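PDB 4JJA: hypothetical protein from Bacteroides fragilis, which is of unknown function but belongs to the NamZ (DUF1343) family and may act as an exo-beta-N-acetylmuramidase on peptidoglycan fragments. Local coordinates for residues Leu41-Leu45 / Asp76-Val81; Arg24-Asn30 / Val51-Pro57. Numbering follows the deposited sequence.

Overall arrangement
Both contacts lie in the N-terminal, Rossmann-like part of the chain, their centres about 10 Å apart. Contact 2 is interior: two neighbouring parallel strands, 24-28 and 50-56, joined by backbone hydrogen bonds and covered by apolar side chains. Contact 1 is smaller and partly buried; there helix 40-46, which connects those strands, meets the loop leading to edge strand 83-85, and its chemistry runs from leucine and valine packing to a charged edge with one bridging water. The two share one apolar layer: Leu-41 CD1 lies 3.4 Å from Val-51 CG1 and Leu-41 CD2 3.7 Å from Ile-54 CD1. Val-81 packs on strand backbone, CG1 3.6 Å from Ala-53 N and CG2 3.7 Å from Val-51 O.

Contact 1: residues Leu41-Leu45 / Asp76-Val81; sequences LDILL and DSKTGV
This helix-to-loop contact lies at one side of a Rossmann-like parallel sheet, where crossover helix 40-46 meets the loop 76-81 that leads into edge strand 83-85. It buries 254 Å²; the closest CA atoms, of Asp-42 and Thr-79, are 7.9 Å apart. The loop turns tightly: Gly-80 N bonds to Asp-76 O (2.5 Å), and positive phi at Gly-80 (75°) reverses the chain so that Asp-76 N bonds to Val-81 O (2.8 Å). Thr-79 (chi1 p) forms an ST turn, its OG1 accepting from Val-81 N at 3.3 Å while donating to Asp-76 OD2 at a very short 2.5 Å. Leu-41 (t, p) and Leu-45 (m, t) face this turn: Leu-41 CD1 reaches Val-81 CG2 at 4.0 Å, and Leu-45 CD1 approaches Thr-79 CB at 3.5 Å. Arg-62 salt-bridges both Asp-42 and Asp-76. On the solvent side exposed Lys-78 (chi3 107°) reaches back to buried Asp-42 in a weak salt bridge (OD2 to NZ 3.4 Å), with water 1 3.1 Å from OD2 and 2.8 Å from NZ.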
loop_
_atom_site.group_PDB
_atom_site.type_symbol
_atom_site.label_atom_id
_atom_site.label_comp_id
_atom_site.label_asym_id
_atom_site.label_seq_id
_atom_site.Cartn_x
_atom_site.Cartn_y
_atom_site.Cartn_z
ATOM N N LEU A 41 7.432 17.884 7.971
ATOM C CA LEU A 41 7.378 18.462 9.313
ATOM C C LEU A 41 8.442 19.574 9.473
ATOM O O LEU A 41 8.162 20.633 9.992
ATOM C CB LEU A 41 7.588 17.349 10.350
ATOM C CG LEU A 41 7.787 17.853 11.782
ATOM C CD1 LEU A 41 6.559 18.530 12.292
ATOM C CD2 LEU A 41 8.208 16.696 12.676
ATOM N N ASP A 42 9.651 19.293 9.027
ATOM C CA ASP A 42 10.776 20.252 9.154
ATOM C C ASP A 42 10.568 21.456 8.259
ATOM O O ASP A 42 10.795 22.610 8.668
ATOM C CB ASP A 42 12.082 19.576 8.791
ATOM C CG ASP A 42 12.387 18.387 9.707
ATOM O OD1 ASP A 42 12.326 18.493 10.962
ATOM O OD2 ASP A 42 12.581 17.274 9.175
ATOM N N ILE A 43 10.101 21.236 7.046
ATOM C CA ILE A 43 9.871 22.315 6.105
ATOM C C ILE A 43 8.799 23.260 6.665
ATOM O O ILE A 43 8.942 24.505 6.621
ATOM C CB ILE A 43 9.436 21.773 4.770
ATOM C CG1 ILE A 43 10.622 21.037 4.127
ATOM C CG2 ILE A 43 8.929 22.856 3.833
ATOM C CD1 ILE A 43 10.223 20.059 3.049
ATOM N N LEU A 44 7.737 22.696 7.220
ATOM C CA LEU A 44 6.676 23.514 7.744
ATOM C C LEU A 44 7.135 24.311 8.962
ATOM O O LEU A 44 6.874 25.498 9.051
ATOM C CB LEU A 44 5.452 22.681 8.095
ATOM C CG LEU A 44 4.763 22.023 6.908
ATOM C CD1 LEU A 44 3.549 21.214 7.402
ATOM C CD2 LEU A 44 4.319 23.044 5.877
ATOM N N LEU A 45 7.857 23.671 9.868
ATOM C CA LEU A 45 8.366 24.420 11.038
ATOM C C LEU A 45 9.349 25.510 10.649
ATOM O O LEU A 45 9.315 26.629 11.206
ATOM C CB LEU A 45 8.984 23.455 12.049
ATOM C CG LEU A 45 8.028 22.506 12.799
ATOM C CD1 LEU A 45 8.812 21.425 13.555
ATOM C CD2 LEU A 45 7.057 23.280 13.671
ATOM N N ASP A 76 8.843 14.033 19.136
ATOM C CA ASP A 76 9.953 14.150 18.201
ATOM C C ASP A 76 11.089 14.963 18.843
ATOM O O ASP A 76 10.869 16.076 19.324
ATOM C CB ASP A 76 9.479 14.819 16.913
ATOM C CG ASP A 76 10.574 14.941 15.889
ATOM O OD1 ASP A 76 11.243 13.915 15.614
ATOM O OD2 ASP A 76 10.760 16.046 15.341
ATOM N N SER A 77 12.298 14.403 18.852
ATOM C CA SER A 77 13.442 15.011 19.554
ATOM C C SER A 77 14.141 16.129 18.760
ATOM O O SER A 77 14.789 17.000 19.352
ATOM C CB SER A 77 14.461 13.934 19.970
ATOM O OG SER A 77 15.307 13.555 18.891
ATOM N N LYS A 78 14.037 16.106 17.432
ATOM C CA LYS A 78 14.556 17.212 16.627
ATOM C C LYS A 78 13.659 18.450 16.769
ATOM O O LYS A 78 14.190 19.571 16.713
ATOM C CB LYS A 78 14.747 16.834 15.147
ATOM C CG LYS A 78 15.151 17.986 14.213
ATOM C CD LYS A 78 15.929 17.492 12.973
ATOM C CE LYS A 78 15.101 17.545 11.703
ATOM N NZ LYS A 78 15.742 16.936 10.479
ATOM N N THR A 79 12.336 18.278 16.976
ATOM C CA THR A 79 11.404 19.398 16.946
ATOM C C THR A 79 10.518 19.585 18.178
ATOM O O THR A 79 9.881 20.635 18.329
ATOM C CB THR A 79 10.448 19.225 15.736
ATOM O OG1 THR A 79 9.589 18.115 15.988
ATOM C CG2 THR A 79 11.222 18.990 14.414
ATOM N N GLY A 80 10.424 18.567 19.032
ATOM C CA GLY A 80 9.482 18.589 20.150
ATOM C C GLY A 80 7.990 18.379 19.856
ATOM O O GLY A 80 7.137 18.514 20.759
ATOM N N VAL A 81 7.637 18.088 18.596
ATOM C CA VAL A 81 6.251 17.818 18.246
ATOM C C VAL A 81 5.817 16.421 18.781
ATOM O O VAL A 81 6.526 15.477 18.562
ATOM C CB VAL A 81 6.112 17.905 16.713
ATOM C CG1 VAL A 81 4.723 17.556 16.274
ATOM C CG2 VAL A 81 6.513 19.319 16.250
HETATM O O HOH W 1 14.917 15.512 8.164
#

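Contact 2: residues Arg24-Asn30 / Val51-Pro57; sequences RIAIFSN and VVAIFSP
Ile-27 (chi1 m, chi2 t) is central to the apolar packing between strands 24-28 and 51-56: its CD1 lies 3.8 Å from Val-51 CG1 and its CB 4.1 Å from Ile-54 CG2. Leu-41 and Leu-44 of helix 40-46 cover Ile-27 and Val-51, and Leu-41 also Ile-54; Ile-25, on the same face, touches Ile-104 and Ile-106. On the other face Ala-26 CB packs 4.3 Å from Ala-53 CB and meets the edge of the Phe-55 ring, 3.9 Å from CE2; Phe-28 (chi1 t) brings CD1 to 4.1 Å from Phe-55 CB and CE1 to 3.7 Å from Pro-57 CD. Helix 119-132 packs against Phe-28.

The strands run parallel, with axes 4.6 Å apart at closest and crossing at -15°. Ile-25 pairs with Val-51, but Ala-26 pairs with Ala-53, a one-residue shift that marks a beta bulge; Val-52, with psi near -16°, is the extra residue. Ile-27/Ile-54 and Phe-28/Phe-55 continue the new register. Four hydrogen bonds form the ladder: Val-52 N to Ile-25 O (2.8 Å), Ile-27 N to Ala-53 O (3.0 Å), Phe-55 N to Ile-27 O (2.7 Å) and Ser-29 N to Phe-55 O (3.1 Å).

Polar groups gather at the ends. Arg-24 leads away to a salt bridge with Asp-103; toward the C-terminal end of the pair, Ser-29 OG bonds to Asp-108 O and His-39, Asn-30 to Thr-32 and Glu-58, and Ser-56 OG to Glu-58 N. Parallel neighbours linked through helix 40-46 make a beta-alpha-beta crossover, the building unit of a Rossmann-like sheet.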
loop_
_atom_site.group_PDB
_atom_site.type_symbol
_atom_site.label_atom_id
_atom_site.label_comp_id
_atom_site.label_asym_id
_atom_site.label_seq_id
_atom_site.Cartn_x
_atom_site.Cartn_y
_atom_site.Cartn_z
ATOM N N ARG A 24 -3.504 25.451 13.189
ATOM C CA ARG A 24 -2.809 24.440 13.960
ATOM C C ARG A 24 -2.827 23.158 13.135
ATOM O O ARG A 24 -3.868 22.729 12.687
ATOM C CB ARG A 24 -3.516 24.216 15.279
ATOM C CG ARG A 24 -3.555 25.433 16.216
ATOM C CD ARG A 24 -4.524 25.189 17.358
ATOM N NE ARG A 24 -5.923 25.030 16.863
ATOM C CZ ARG A 24 -6.903 24.366 17.495
ATOM N NH1 ARG A 24 -6.655 23.755 18.643
ATOM N NH2 ARG A 24 -8.122 24.268 16.970
ATOM N N ILE A 25 -1.657 22.564 12.926
ATOM C CA ILE A 25 -1.479 21.543 11.884
ATOM C C ILE A 25 -1.050 20.212 12.511
ATOM O O ILE A 25 -0.141 20.150 13.337
ATOM C CB ILE A 25 -0.411 21.997 10.854
ATOM C CG1 ILE A 25 -0.834 23.300 10.164
ATOM C CG2 ILE A 25 -0.115 20.873 9.815
ATOM C CD1 ILE A 25 0.313 24.057 9.593
ATOM N N ALA A 26 -1.720 19.144 12.132
ATOM C CA ALA A 26 -1.237 17.782 12.372
ATOM C C ALA A 26 -0.844 17.176 11.045
ATOM O O ALA A 26 -1.386 17.539 10.031
ATOM C CB ALA A 26 -2.322 16.922 12.999
ATOM N N ILE A 27 0.088 16.233 11.084
ATOM C CA ILE A 27 0.566 15.541 9.881
ATOM C C ILE A 27 0.444 14.028 10.073
ATOM O O ILE A 27 0.827 13.511 11.141
ATOM C CB ILE A 27 1.997 15.879 9.590
ATOM C CG1 ILE A 27 2.206 17.381 9.430
ATOM C CG2 ILE A 27 2.485 15.118 8.373
ATOM C CD1 ILE A 27 3.631 17.758 9.428
ATOM N N PHE A 28 -0.052 13.323 9.042
ATOM C CA PHE A 28 -0.021 11.873 8.940
ATOM C C PHE A 28 1.021 11.543 7.916
ATOM O O PHE A 28 0.869 11.857 6.727
ATOM C CB PHE A 28 -1.369 11.301 8.550
ATOM C CG PHE A 28 -1.355 9.814 8.243
ATOM C CD1 PHE A 28 -1.049 8.909 9.212
ATOM C CD2 PHE A 28 -1.680 9.336 6.989
ATOM C CE1 PHE A 28 -1.058 7.526 8.931
ATOM C CE2 PHE A 28 -1.677 8.001 6.692
ATOM C CZ PHE A 28 -1.364 7.101 7.647
ATOM N N SER A 29 2.095 10.919 8.362
ATOM C CA SER A 29 3.223 10.629 7.504
ATOM C C SER A 29 4.142 9.608 8.161
ATOM O O SER A 29 3.833 9.073 9.221
ATOM C CB SER A 29 3.982 11.941 7.218
ATOM O OG SER A 29 4.971 11.820 6.218
ATOM N N ASN A 30 5.248 9.355 7.462
ATOM C CA ASN A 30 6.320 8.508 7.970
ATOM C C ASN A 30 7.612 8.975 7.321
ATOM O O ASN A 30 7.675 10.074 6.770
ATOM C CB ASN A 30 6.010 7.004 7.785
ATOM C CG ASN A 30 6.006 6.568 6.345
ATOM O OD1 ASN A 30 6.318 7.359 5.451
ATOM N ND2 ASN A 30 5.669 5.283 6.121
ATOM N N VAL A 51 3.002 23.309 13.638
ATOM C CA VAL A 51 2.739 21.877 13.620
ATOM C C VAL A 51 2.669 21.385 15.064
ATOM O O VAL A 51 3.630 21.571 15.829
ATOM C CB VAL A 51 3.773 21.090 12.807
ATOM C CG1 VAL A 51 3.413 19.586 12.766
ATOM C CG2 VAL A 51 3.897 21.653 11.373
ATOM N N VAL A 52 1.537 20.799 15.429
ATOM C CA VAL A 52 1.243 20.455 16.816
ATOM C C VAL A 52 1.263 18.972 17.069
ATOM O O VAL A 52 1.305 18.562 18.240
ATOM C CB VAL A 52 -0.120 21.052 17.246
ATOM C CG1 VAL A 52 -0.099 22.589 17.109
ATOM C CG2 VAL A 52 -1.283 20.450 16.558
ATOM N N ALA A 53 1.217 18.146 16.015
ATOM C CA ALA A 53 1.202 16.719 16.195
ATOM C C ALA A 53 1.518 15.987 14.909
ATOM O O ALA A 53 1.242 16.460 13.845
ATOM C CB ALA A 53 -0.170 16.245 16.698
ATOM N N ILE A 54 2.138 14.835 15.057
ATOM C CA ILE A 54 2.290 13.919 13.962
ATOM C C ILE A 54 1.732 12.523 14.264
ATOM O O ILE A 54 1.974 11.962 15.333
ATOM C CB ILE A 54 3.697 13.909 13.500
ATOM C CG1 ILE A 54 4.689 13.477 14.542
ATOM C CG2 ILE A 54 4.091 15.336 13.081
ATOM C CD1 ILE A 54 6.082 14.096 14.279
ATOM N N PHE A 55 0.934 12.000 13.338
ATOM C CA PHE A 55 0.393 10.660 13.403
ATOM C C PHE A 55 1.209 9.785 12.469
ATOM O O PHE A 55 1.442 10.155 11.325
ATOM C CB PHE A 55 -1.041 10.686 12.905
ATOM C CG PHE A 55 -2.013 11.421 13.810
ATOM C CD1 PHE A 55 -2.540 10.782 14.912
ATOM C CD2 PHE A 55 -2.463 12.701 13.500
ATOM C CE1 PHE A 55 -3.426 11.445 15.746
ATOM C CE2 PHE A 55 -3.353 13.365 14.329
ATOM C CZ PHE A 55 -3.830 12.741 15.450
ATOM N N SER A 56 1.651 8.636 12.952
ATOM C CA SER A 56 2.433 7.751 12.109
ATOM C C SER A 56 1.818 6.363 12.102
ATOM O O SER A 56 1.317 5.926 13.123
ATOM C CB SER A 56 3.868 7.685 12.576
ATOM O OG SER A 56 4.576 6.726 11.790
ATOM N N PRO A 57 1.841 5.680 10.951
ATOM C CA PRO A 57 1.487 4.248 10.989
ATOM C C PRO A 57 2.641 3.352 11.563
ATOM O O PRO A 57 2.426 2.159 11.739
ATOM C CB PRO A 57 1.216 3.946 9.523
ATOM C CG PRO A 57 2.173 4.808 8.767
ATOM C CD PRO A 57 2.325 6.089 9.615
#